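Local structure of putative capsular polysaccharide biosynthesis protein (Streptococcus pneumoniae serotype 4, 6EWJ) at the interface of chains A and B. The protein acts as an essential aminotransferase in pneumococcal teichoic acid biosynthesis, a pyridoxal-phosphate enzyme of the DegT/DnrJ/EryC1 family that probably aminates a sugar. Residues are numbered along the deposited sequence; one frame, centred on the assembly and turned at random. Chains: chain A/B, Putative capsular polysaccharide biosynthesis protein.

Contact 1: the interface of chains A and B. Residues chain A 260-262; chain B 95, 99.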
# COMPACT_ATOMS: atom_id res chain seq x y z
N PRO A 260 9.28 -10.85 -6.47
CA PRO A 260 9.49 -9.60 -5.71
C PRO A 260 8.23 -8.74 -5.73
O PRO A 260 8.13 -7.79 -6.52
CB PRO A 260 10.65 -8.92 -6.48
CG PRO A 260 10.98 -9.83 -7.63
CD PRO A 260 9.78 -10.69 -7.85
N ALA A 261 7.28 -9.06 -4.84
CA ALA A 261 5.94 -8.52 -4.89
C ALA A 261 5.76 -7.26 -4.02
O ALA A 261 6.70 -6.46 -3.92
CB ALA A 261 4.94 -9.61 -4.59
N TYR A 262 4.55 -7.00 -3.52
CA TYR A 262 4.07 -5.65 -3.20
C TYR A 262 3.72 -5.62 -1.70
O TYR A 262 4.03 -6.59 -0.95
CB TYR A 262 2.87 -5.23 -4.12
CG TYR A 262 3.23 -5.44 -5.54
CD1 TYR A 262 3.92 -4.47 -6.26
CD2 TYR A 262 2.99 -6.68 -6.17
CE1 TYR A 262 4.35 -4.71 -7.58
CE2 TYR A 262 3.41 -6.92 -7.45
CZ TYR A 262 4.12 -5.95 -8.13
OH TYR A 262 4.53 -6.26 -9.40
N SER B 95 13.25 -5.50 -4.12
CA SER B 95 12.05 -5.69 -4.92
C SER B 95 11.58 -4.39 -5.61
O SER B 95 11.11 -4.45 -6.75
CB SER B 95 10.91 -6.23 -4.06
OG SER B 95 10.56 -5.32 -3.05
N HIS B 99 10.36 -3.33 -9.40
CA HIS B 99 9.10 -2.66 -9.62
C HIS B 99 9.19 -1.51 -10.64
O HIS B 99 8.31 -1.36 -11.48
CB HIS B 99 8.49 -2.11 -8.35
CG HIS B 99 8.09 -3.17 -7.37
ND1 HIS B 99 7.56 -2.85 -6.14
CD2 HIS B 99 8.08 -4.51 -7.46
CE1 HIS B 99 7.38 -3.96 -5.45
NE2 HIS B 99 7.71 -4.98 -6.22
O HOH W 1 8.74 -6.75 -1.90
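B:His99, the last residue of helix 91-99, pushes its imidazole into a bend of the chain A loop and meets A:Pro260, A:Ala261 and A:Tyr262 at once. This is the close-packed part of a subunit contact. The ring of A:Tyr262 stacks on one imidazole face, with planes 22° apart and centroids 4.5 Å from each other, and its CE1 lies over the centre. On the opposite face the backbone oxygen of B:Ser95, one helical turn earlier, sits toward the rim. Histidine suits the place because it combines a flat face for tyrosine with a polar edge. In its own ring plane NE2 donates to A:Pro260 O at 2.9 Å, bent to 145° at the hydrogen and arriving above the carbonyl plane. A:Ala261 O, also 2.9 Å from B:His99 NE2, lies in the ring plane but off toward CE1, and may share the hydrogen as the weaker acceptor; the two oxygens would be expected to favour the hydrogen on NE2. The other side is looser and wetted. A:Pro260 CB touches B:Ser95 CB at 3.6 Å, a small residue against a rigid ring. The serine hydroxyl (chi1 63°) faces a water. That water joins B:Ser95 OG, at 2.6 Å, to A:Ala261 O, at 2.9 Å.

Contact 2: the interface of chains A and B. Residues chain A 251, 253; chain B 333-334, 337-338, 347-349.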
# COMPACT_ATOMS: atom_id res chain seq x y z
N GLY A 251 9.59 -22.70 16.30
CA GLY A 251 10.24 -21.48 15.76
C GLY A 251 10.06 -21.43 14.27
O GLY A 251 10.77 -22.14 13.56
N TRP A 253 10.56 -19.30 11.73
CA TRP A 253 11.21 -18.13 11.09
C TRP A 253 11.34 -18.28 9.57
O TRP A 253 11.27 -17.31 8.87
CB TRP A 253 12.61 -17.86 11.75
CG TRP A 253 13.58 -18.94 11.50
CD1 TRP A 253 13.78 -20.05 12.26
CD2 TRP A 253 14.50 -19.03 10.40
NE1 TRP A 253 14.73 -20.84 11.70
CE2 TRP A 253 15.22 -20.23 10.57
CE3 TRP A 253 14.77 -18.21 9.28
CZ2 TRP A 253 16.20 -20.67 9.66
CZ3 TRP A 253 15.76 -18.64 8.38
CH2 TRP A 253 16.46 -19.87 8.59
N ARG B 333 22.93 -23.94 13.74
CA ARG B 333 22.20 -22.69 13.98
C ARG B 333 20.66 -22.97 14.01
O ARG B 333 19.98 -22.51 14.92
CB ARG B 333 22.45 -21.64 12.90
CG ARG B 333 21.89 -20.25 13.25
CD ARG B 333 20.40 -20.03 12.92
NE ARG B 333 20.14 -20.44 11.55
CZ ARG B 333 20.42 -19.70 10.48
NH1 ARG B 333 20.92 -18.47 10.59
NH2 ARG B 333 20.18 -20.22 9.27
N ASN B 334 20.19 -23.76 13.05
CA ASN B 334 18.75 -24.05 12.98
C ASN B 334 18.30 -24.82 14.22
O ASN B 334 17.29 -24.45 14.82
CB ASN B 334 18.39 -24.79 11.71
CG ASN B 334 18.65 -23.97 10.45
OD1 ASN B 334 18.87 -22.75 10.49
ND2 ASN B 334 18.68 -24.66 9.33
N ILE B 337 17.97 -22.45 17.26
CA ILE B 337 16.72 -21.69 17.24
C ILE B 337 15.54 -22.53 17.77
O ILE B 337 14.76 -22.07 18.58
CB ILE B 337 16.41 -21.17 15.85
CG1 ILE B 337 17.32 -20.02 15.55
CG2 ILE B 337 14.94 -20.75 15.73
CD1 ILE B 337 17.24 -19.57 14.13
N GLN B 338 15.45 -23.75 17.32
CA GLN B 338 14.39 -24.65 17.82
C GLN B 338 14.51 -24.99 19.33
O GLN B 338 13.51 -25.10 20.04
CB GLN B 338 14.28 -25.93 16.96
CG GLN B 338 14.00 -25.67 15.47
CD GLN B 338 12.79 -24.75 15.24
OE1 GLN B 338 11.75 -24.94 15.87
NE2 GLN B 338 12.90 -23.83 14.32
N SER B 347 13.00 -16.29 18.41
CA SER B 347 14.23 -15.78 17.79
C SER B 347 13.96 -15.72 16.30
O SER B 347 12.95 -16.21 15.81
CB SER B 347 15.45 -16.66 18.16
OG SER B 347 15.37 -17.98 17.65
N ASN B 348 14.87 -15.08 15.58
CA ASN B 348 14.68 -14.86 14.17
C ASN B 348 16.01 -14.85 13.49
O ASN B 348 17.07 -14.97 14.13
CB ASN B 348 13.97 -13.54 13.99
CG ASN B 348 13.03 -13.51 12.80
OD1 ASN B 348 13.18 -14.27 11.83
ND2 ASN B 348 12.08 -12.61 12.86
N VAL B 349 15.96 -14.75 12.18
CA VAL B 349 17.18 -14.72 11.35
C VAL B 349 17.09 -13.52 10.43
O VAL B 349 16.10 -13.37 9.71
CB VAL B 349 17.42 -16.03 10.54
CG1 VAL B 349 18.61 -15.88 9.59
CG2 VAL B 349 17.64 -17.21 11.46
O HOH W 2 12.07 -14.52 9.48
O HOH W 3 15.40 -23.12 13.14
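A:Trp253 lays its indole against helix 330-342 and the 347-349 segment of the partner, and its flat surface makes the apolar part of the contact. B:Val349 CG2 stands over the six-membered ring, 3.7 Å from its centroid, in a CH-pi contact. On the same face B:Ile337 CD1 covers the pyrrole end, 3.7 Å from A:Trp253 NE1, while its CG2 touches A:Trp253 CD1 at the rim. These beta-branched side chains suit a broad aromatic surface because they present several methyl groups with few conformations. The tryptophan CG lies between its backbone N and carbonyl carbon (chi1 66°), which swings the indole across to them. B:Arg333 NE and NH2 both grip B:Asn334 OD1, NE at 2.8 Å; this side-on pairing holds the guanidinium steeply turned to the indole (63°), with NH2 overhanging the CH2-CZ2 rim from the valine side.

Direct hydrogen bonds come from B:Gln338, whose amide both gives and takes. Its NE2 reaches A:Gly251 O at 2.8 Å, nearly straight (174° at the hydrogen) and on a lone pair, while OE1 accepts from A:Gly251 N at 3.1 Å. A primary amide thus matches the backbone pattern of the glycine.

Water bridges complete the set. A:Trp253 NE1 donates at 2.8 Å to an in-plane water that also binds B:Asn334 O and B:Gln338 NE2. A second water links A:Trp253 O with B:Asn348 OD1.

In the fold, the chain A loop between helix 244-248 and strand 256-257 reaches over to the partner's helix 330-342.

Contact 3: the interface of chains A and B. Residues chain A 31, 36, 267, 269-270; chain B 210, 270, 273.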
# COMPACT_ATOMS: atom_id res chain seq x y z
N LEU A 31 -5.80 -2.22 19.33
CA LEU A 31 -4.59 -1.56 19.85
C LEU A 31 -4.09 -2.07 21.19
O LEU A 31 -2.92 -1.81 21.56
CB LEU A 31 -4.80 -0.06 19.92
CG LEU A 31 -4.91 0.62 18.53
CD1 LEU A 31 -5.20 2.10 18.67
CD2 LEU A 31 -3.67 0.41 17.67
N ILE A 36 -1.62 -5.56 15.63
CA ILE A 36 -2.01 -4.24 15.12
C ILE A 36 -1.92 -4.09 13.60
O ILE A 36 -2.61 -3.25 13.06
CB ILE A 36 -1.30 -3.06 15.82
CG1 ILE A 36 0.24 -3.17 15.69
CG2 ILE A 36 -1.74 -2.98 17.26
CD1 ILE A 36 0.98 -1.93 16.11
N THR A 267 -4.52 -3.77 7.83
CA THR A 267 -4.23 -3.93 9.23
C THR A 267 -5.52 -4.28 10.00
O THR A 267 -6.64 -3.93 9.55
CB THR A 267 -3.68 -2.65 9.86
OG1 THR A 267 -4.65 -1.61 9.76
CG2 THR A 267 -2.37 -2.16 9.21
N ILE A 269 -6.35 -2.73 12.56
CA ILE A 269 -6.86 -1.41 12.91
C ILE A 269 -7.99 -1.06 11.94
O ILE A 269 -9.15 -0.82 12.36
CB ILE A 269 -5.77 -0.34 12.89
CG1 ILE A 269 -4.80 -0.59 14.05
CG2 ILE A 269 -6.37 1.06 13.03
CD1 ILE A 269 -3.51 0.20 13.98
N MET A 270 -7.69 -1.16 10.65
CA MET A 270 -8.69 -0.94 9.58
C MET A 270 -9.77 -2.02 9.61
O MET A 270 -10.99 -1.71 9.43
CB MET A 270 -8.03 -0.97 8.22
CG MET A 270 -7.47 0.39 7.76
SD MET A 270 -6.54 1.22 9.02
CE MET A 270 -5.14 0.22 9.12
N ALA B 210 1.77 0.63 13.03
CA ALA B 210 1.21 -0.68 12.55
C ALA B 210 1.57 -0.98 11.10
O ALA B 210 2.21 -2.00 10.81
CB ALA B 210 -0.30 -0.77 12.77
N MET B 270 -3.12 6.33 11.42
CA MET B 270 -1.70 5.96 11.56
C MET B 270 -0.84 7.11 12.09
O MET B 270 0.01 6.88 12.95
CB MET B 270 -1.13 5.48 10.22
CG MET B 270 -1.35 4.01 9.90
SD MET B 270 -3.05 3.46 10.15
CE MET B 270 -2.59 1.74 10.07
N LEU B 273 -0.98 7.38 15.88
CA LEU B 273 -0.04 6.48 16.52
C LEU B 273 1.37 7.08 16.49
O LEU B 273 2.07 7.09 17.53
CB LEU B 273 -0.04 5.11 15.86
CG LEU B 273 -1.36 4.31 15.91
CD1 LEU B 273 -1.21 3.04 15.08
CD2 LEU B 273 -1.68 3.99 17.35
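B:Ala210, whose methyl meets A:Ile36 and A:Ile269, has a positive phi (71°), close to a classic gamma turn, whereas A:Ile269, A:Met270, B:Met270 and B:Leu273 lie in the first turns of the two copies of helix 268-299. The tight turn presents the B:Ala210 methyl to a bulky apolar wall: its CB lies 3.6 Å from A:Ile269 CD1 and 3.8 Å from A:Ile36 CD1. A small side chain suits this place, since the isoleucine methyls and the A:Ile36 carbonyl crowd round it.

The same A:Ile269 CD1 meets B:Leu273 CD1 tip to tip at 3.8 Å, and the other leucine branch, CD2, comes to 4.1 Å from A:Leu31 CD2. Forked leucine thus touches two chain A residues at once.

The two Met270 side chains also point tip to tip, but are modelled differently. The terminal methyl of A:Met270 is folded back (chi3 70°), while that of B:Met270 is extended (chi3 -166°). Their methyls are placed too close together, so this detail is doubtful; if real, the difference would be a local departure from two-fold symmetry that flexible methionine could accommodate. A:Thr267 caps its helix, its OG1 accepting from A:Met270 N at 3.2 Å, and so helps set the methionine's starting point.

The site is an apolar seam joining the helix starts, and it likely helps hold the subunits together as a dimer.

The three contacts form a wide triangle: the centres of their C-alpha atoms lie about 25 Å apart for contacts 1 and 2, 23 Å for contacts 1 and 3, and 27 Å for contacts 2 and 3. One stretch of chain A, from A:Gly251 to A:Met270, supplies residues to all of them, running from contact 2 through contact 1 into helix 268-299 at contact 3. Contact 2 is centred about 17 Å from B:Lys205 and contact 3 about 19 Å from A:Lys205, the predicted catalytic lysines. Repeated by two-fold symmetry, they suggest a dimer whose association may help shape both active sites.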